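Long-range contacts in cysteine hydrolase (PDB 6V98), which is a type VI secretion system effector of Vibrio cholerae, probably a cysteine hydrolase related to the papain-like (clan CA) peptidases: residues A[77-82]-A[102-107]; A[12-16]-A[42-46]. One frame throughout, in Å; residues are numbered along the deposited sequence.

Contact 1: residues A[77-82]-A[102-107]; sequences RKVGVS and EVSLRS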
loop_
_atom_site.group_PDB
_atom_site.type_symbol
_atom_site.label_atom_id
_atom_site.label_comp_id
_atom_site.label_asym_id
_atom_site.label_seq_id
_atom_site.Cartn_x
_atom_site.Cartn_y
_atom_site.Cartn_z
ATOM N N ARG A 77 -6.789 -7.078 4.269
ATOM C CA ARG A 77 -7.979 -6.313 4.595
ATOM C C ARG A 77 -8.047 -5.081 3.714
ATOM O O ARG A 77 -7.036 -4.583 3.200
ATOM C CB ARG A 77 -8.031 -5.957 6.094
ATOM C CG ARG A 77 -7.373 -4.694 6.509
ATOM C CD ARG A 77 -7.725 -4.317 7.979
ATOM N NE ARG A 77 -6.888 -3.204 8.407
ATOM C CZ ARG A 77 -6.864 -2.671 9.623
ATOM N NH1 ARG A 77 -7.646 -3.144 10.592
ATOM N NH2 ARG A 77 -6.050 -1.653 9.867
ATOM N N LYS A 78 -9.273 -4.632 3.511
ATOM C CA LYS A 78 -9.584 -3.450 2.735
ATOM C C LYS A 78 -10.100 -2.412 3.714
ATOM O O LYS A 78 -10.918 -2.741 4.576
ATOM C CB LYS A 78 -10.644 -3.781 1.692
ATOM C CG LYS A 78 -11.172 -2.607 0.944
ATOM C CD LYS A 78 -12.267 -3.057 -0.014
ATOM C CE LYS A 78 -12.568 -1.944 -0.995
ATOM N NZ LYS A 78 -13.036 -0.721 -0.282
ATOM N N VAL A 79 -9.594 -1.189 3.617
ATOM C CA VAL A 79 -10.043 -0.092 4.471
ATOM C C VAL A 79 -10.694 0.943 3.573
ATOM O O VAL A 79 -10.058 1.435 2.637
ATOM C CB VAL A 79 -8.892 0.544 5.261
ATOM C CG1 VAL A 79 -9.438 1.666 6.164
ATOM C CG2 VAL A 79 -8.145 -0.507 6.066
ATOM N N GLY A 80 -11.951 1.280 3.858
ATOM C CA GLY A 80 -12.608 2.347 3.121
ATOM C C GLY A 80 -11.905 3.680 3.299
ATOM O O GLY A 80 -11.557 4.044 4.427
ATOM N N VAL A 81 -11.661 4.402 2.202
ATOM C CA VAL A 81 -11.054 5.729 2.238
ATOM C C VAL A 81 -11.821 6.649 1.298
ATOM O O VAL A 81 -12.614 6.210 0.460
ATOM C CB VAL A 81 -9.555 5.724 1.861
ATOM C CG1 VAL A 81 -8.729 4.988 2.920
ATOM C CG2 VAL A 81 -9.345 5.108 0.478
ATOM N N SER A 82 -11.585 7.948 1.456
ATOM C CA SER A 82 -12.181 8.914 0.547
ATOM C C SER A 82 -11.593 8.753 -0.849
ATOM O O SER A 82 -10.467 8.283 -1.022
ATOM C CB SER A 82 -11.953 10.344 1.049
ATOM O OG SER A 82 -12.514 10.534 2.341
ATOM N N GLU A 102 -6.394 9.677 6.604
ATOM C CA GLU A 102 -7.258 8.538 6.907
ATOM C C GLU A 102 -6.435 7.272 7.091
ATOM O O GLU A 102 -6.603 6.539 8.074
ATOM C CB GLU A 102 -8.294 8.351 5.793
ATOM C CG GLU A 102 -9.383 9.443 5.760
ATOM C CD GLU A 102 -10.269 9.349 4.525
ATOM O OE1 GLU A 102 -9.833 8.728 3.543
ATOM O OE2 GLU A 102 -11.391 9.895 4.528
ATOM N N VAL A 103 -5.521 7.014 6.153
ATOM C CA VAL A 103 -4.752 5.772 6.167
ATOM C C VAL A 103 -3.818 5.736 7.368
ATOM O O VAL A 103 -3.670 4.697 8.033
ATOM C CB VAL A 103 -4.002 5.635 4.828
ATOM C CG1 VAL A 103 -2.930 4.581 4.909
ATOM C CG2 VAL A 103 -5.000 5.314 3.715
ATOM N N SER A 104 -3.200 6.874 7.688
ATOM C CA SER A 104 -2.303 6.925 8.836
ATOM C C SER A 104 -3.045 6.618 10.135
ATOM O O SER A 104 -2.542 5.870 10.985
ATOM C CB SER A 104 -1.630 8.296 8.914
ATOM O OG SER A 104 -0.815 8.353 10.064
ATOM N N LEU A 105 -4.237 7.197 10.316
ATOM C CA LEU A 105 -5.008 6.940 11.527
ATOM C C LEU A 105 -5.471 5.494 11.583
ATOM O O LEU A 105 -5.362 4.836 12.626
ATOM C CB LEU A 105 -6.224 7.871 11.593
ATOM C CG LEU A 105 -7.205 7.543 12.723
ATOM C CD1 LEU A 105 -6.489 7.599 14.066
ATOM C CD2 LEU A 105 -8.411 8.499 12.721
ATOM N N ARG A 106 -5.996 4.988 10.465
ATOM C CA ARG A 106 -6.748 3.739 10.480
ATOM C C ARG A 106 -5.827 2.538 10.424
ATOM O O ARG A 106 -6.144 1.495 11.002
ATOM C CB ARG A 106 -7.733 3.698 9.303
ATOM C CG ARG A 106 -8.961 4.583 9.524
ATOM C CD ARG A 106 -9.776 4.847 8.261
ATOM N NE ARG A 106 -10.724 5.956 8.504
ATOM C CZ ARG A 106 -11.466 6.528 7.560
ATOM N NH1 ARG A 106 -11.389 6.099 6.309
ATOM N NH2 ARG A 106 -12.287 7.535 7.862
ATOM N N SER A 107 -4.691 2.679 9.746
ATOM C CA SER A 107 -3.775 1.571 9.500
ATOM C C SER A 107 -2.342 1.851 9.922
ATOM O O SER A 107 -1.541 0.917 9.956
ATOM C CB SER A 107 -3.781 1.201 8.007
ATOM O OG SER A 107 -5.064 0.769 7.601
#
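Residues 102-107 of helix 93-107 lie against edge strand 75-78 and the loop that leaves it. The firmest link is at S82. Its backbone N donates to E102 OE1 at 2.8 Å, nearly straight at 176°. Its hydroxyl OG donates to E102 OE2 at 2.5 Å. Both carboxylate oxygens are thus engaged by S82. One turn on, the side chain of R106 reaches back along the helix and places NH1 2.8 Å from G80 O, with that oxygen near the guanidinium plane. Its CD also packs on V79 CG1 at 3.8 Å. Between these polar contacts V81 CG1 meets V103 CG2 at 3.8 Å. On the R77 side, V79 CG2 lies 3.7 Å from S107 OG. R77 NH2 comes 3.3 Å from R106 O and 3.5 Å from S107 OG, but its main partner is elsewhere: R77 NE forms a salt bridge with E61 OE2 of strand 57-63. S107 OG is hydrogen-bonded to the same E61 oxygen. In the helix, R106 N and S107 N are satisfied by E102 O and V103 O. This is helix-on-sheet packing at the edge of an antiparallel sheet, in a fold assigned to the papain-like clan CA.

Contact 2: residues A[12-16]-A[42-46]; sequences FPDYL and LGHAG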
loop_
_atom_site.group_PDB
_atom_site.type_symbol
_atom_site.label_atom_id
_atom_site.label_comp_id
_atom_site.label_asym_id
_atom_site.label_seq_id
_atom_site.Cartn_x
_atom_site.Cartn_y
_atom_site.Cartn_z
ATOM N N PHE A 12 4.804 2.825 6.730
ATOM C CA PHE A 12 4.766 3.594 7.969
ATOM C C PHE A 12 6.031 3.218 8.719
ATOM O O PHE A 12 6.033 2.246 9.484
ATOM C CB PHE A 12 3.514 3.247 8.781
ATOM C CG PHE A 12 2.239 3.283 7.966
ATOM C CD1 PHE A 12 1.727 2.121 7.398
ATOM C CD2 PHE A 12 1.568 4.489 7.758
ATOM C CE1 PHE A 12 0.566 2.157 6.638
ATOM C CE2 PHE A 12 0.407 4.537 7.016
ATOM C CZ PHE A 12 -0.097 3.366 6.449
ATOM N N PRO A 13 7.143 3.928 8.515
ATOM C CA PRO A 13 8.429 3.429 9.028
ATOM C C PRO A 13 8.527 3.431 10.538
ATOM O O PRO A 13 9.392 2.734 11.082
ATOM C CB PRO A 13 9.460 4.388 8.415
ATOM C CG PRO A 13 8.697 5.323 7.533
ATOM C CD PRO A 13 7.270 5.274 7.935
ATOM N N ASP A 14 7.692 4.200 11.230
ATOM C CA ASP A 14 7.749 4.291 12.682
ATOM C C ASP A 14 6.713 3.409 13.367
ATOM O O ASP A 14 6.559 3.484 14.590
ATOM C CB ASP A 14 7.583 5.743 13.109
ATOM C CG ASP A 14 8.676 6.623 12.552
ATOM O OD1 ASP A 14 9.848 6.185 12.563
ATOM O OD2 ASP A 14 8.364 7.735 12.092
ATOM N N TYR A 15 6.006 2.594 12.591
ATOM C CA TYR A 15 5.023 1.643 13.095
ATOM C C TYR A 15 5.700 0.607 13.980
ATOM O O TYR A 15 6.772 0.097 13.648
ATOM C CB TYR A 15 4.362 0.979 11.891
ATOM C CG TYR A 15 3.187 0.068 12.119
ATOM C CD1 TYR A 15 1.898 0.510 11.857
ATOM C CD2 TYR A 15 3.368 -1.247 12.518
ATOM C CE1 TYR A 15 0.817 -0.321 12.012
ATOM C CE2 TYR A 15 2.286 -2.092 12.684
ATOM C CZ TYR A 15 1.015 -1.625 12.427
ATOM O OH TYR A 15 -0.064 -2.455 12.594
ATOM N N LEU A 16 5.072 0.281 15.108
ATOM C CA LEU A 16 5.677 -0.602 16.097
ATOM C C LEU A 16 4.976 -1.949 16.072
ATOM O O LEU A 16 3.754 -2.017 16.230
ATOM C CB LEU A 16 5.607 0.006 17.497
ATOM C CG LEU A 16 6.555 1.190 17.715
ATOM C CD1 LEU A 16 6.229 1.930 18.991
ATOM C CD2 LEU A 16 7.996 0.715 17.719
ATOM N N LEU A 42 11.000 -3.498 11.274
ATOM C CA LEU A 42 10.451 -2.169 11.493
ATOM C C LEU A 42 9.452 -1.813 10.382
ATOM O O LEU A 42 9.706 -2.054 9.203
ATOM C CB LEU A 42 11.583 -1.127 11.575
ATOM C CG LEU A 42 12.045 -0.711 12.984
ATOM C CD1 LEU A 42 13.360 0.085 12.968
ATOM C CD2 LEU A 42 10.954 0.070 13.687
ATOM N N GLY A 43 8.304 -1.273 10.773
ATOM C CA GLY A 43 7.394 -0.631 9.849
ATOM C C GLY A 43 6.278 -1.549 9.375
ATOM O O GLY A 43 6.352 -2.776 9.467
ATOM N N HIS A 44 5.239 -0.926 8.816
ATOM C CA HIS A 44 4.109 -1.611 8.196
ATOM C C HIS A 44 3.887 -1.016 6.808
ATOM O O HIS A 44 4.313 0.103 6.522
ATOM C CB HIS A 44 2.846 -1.483 9.069
ATOM C CG HIS A 44 1.598 -2.016 8.431
ATOM N ND1 HIS A 44 1.478 -3.317 7.994
ATOM C CD2 HIS A 44 0.415 -1.418 8.161
ATOM C CE1 HIS A 44 0.270 -3.500 7.487
ATOM N NE2 HIS A 44 -0.393 -2.359 7.569
ATOM N N ALA A 45 3.225 -1.770 5.931
ATOM C CA ALA A 45 3.059 -1.329 4.555
ATOM C C ALA A 45 1.628 -1.573 4.110
ATOM O O ALA A 45 0.975 -2.506 4.579
ATOM C CB ALA A 45 4.023 -2.057 3.597
ATOM N N GLY A 46 1.147 -0.713 3.207
ATOM C CA GLY A 46 -0.135 -0.912 2.546
ATOM C C GLY A 46 -0.076 -0.343 1.141
ATOM O O GLY A 46 1.008 0.034 0.703
#
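Strand 5-12 ends on strand 44-50 as an antiparallel pair, part of the central sheet of this clan CA fold. F12 and H44 form a hydrogen-bonded pair. F12 N donates to H44 O at 2.8 Å, while the return bond from H44 N to F12 O is weak at 3.3 Å. A type I turn from F12 to Y15 follows, closed by Y15 N to F12 O at 3.1 Å. G43 CA lies 3.2 Å from F12 O in a CA-H...O contact. The positive phi of G43 favours glycine, and a CB would crowd F12 O. F12, Y15 and H44 form an aromatic cluster. The F12 and H44 rings meet rim to rim, centroids 5.9 Å apart. H44 NE2 is hydrogen-bonded to E61, and ND1 weakly to the dimethylarsinoyl-modified cysteine at position 152, consistent with a cysteine-histidine active site. The turn brings the face of the Y15 ring against H44 CB, which sits 3.4 Å from the Y15 ring centroid in a CH-pi contact, 9° off the normal.

Overall arrangement
Both contacts involve the seven-stranded antiparallel sheet, and their centres are 14 Å apart. Contact 1 packs a helix on an edge strand and its loop, and charged or polar side chains do much of the joining. Contact 2 pairs two strands nearer the middle of the sheet, so backbone bonds and aromatic rings dominate, and more of its residues are buried. Helix 93-107 brings them together: V103 CG1 packs on F12 CZ at 3.4 Å, and S107 O lies 3.4 Å from Y15 CE1 and 3.5 Å from H44 CD2. E61 also joins them, since its carboxylate meets R77 and S107 of contact 1 and H44 of contact 2.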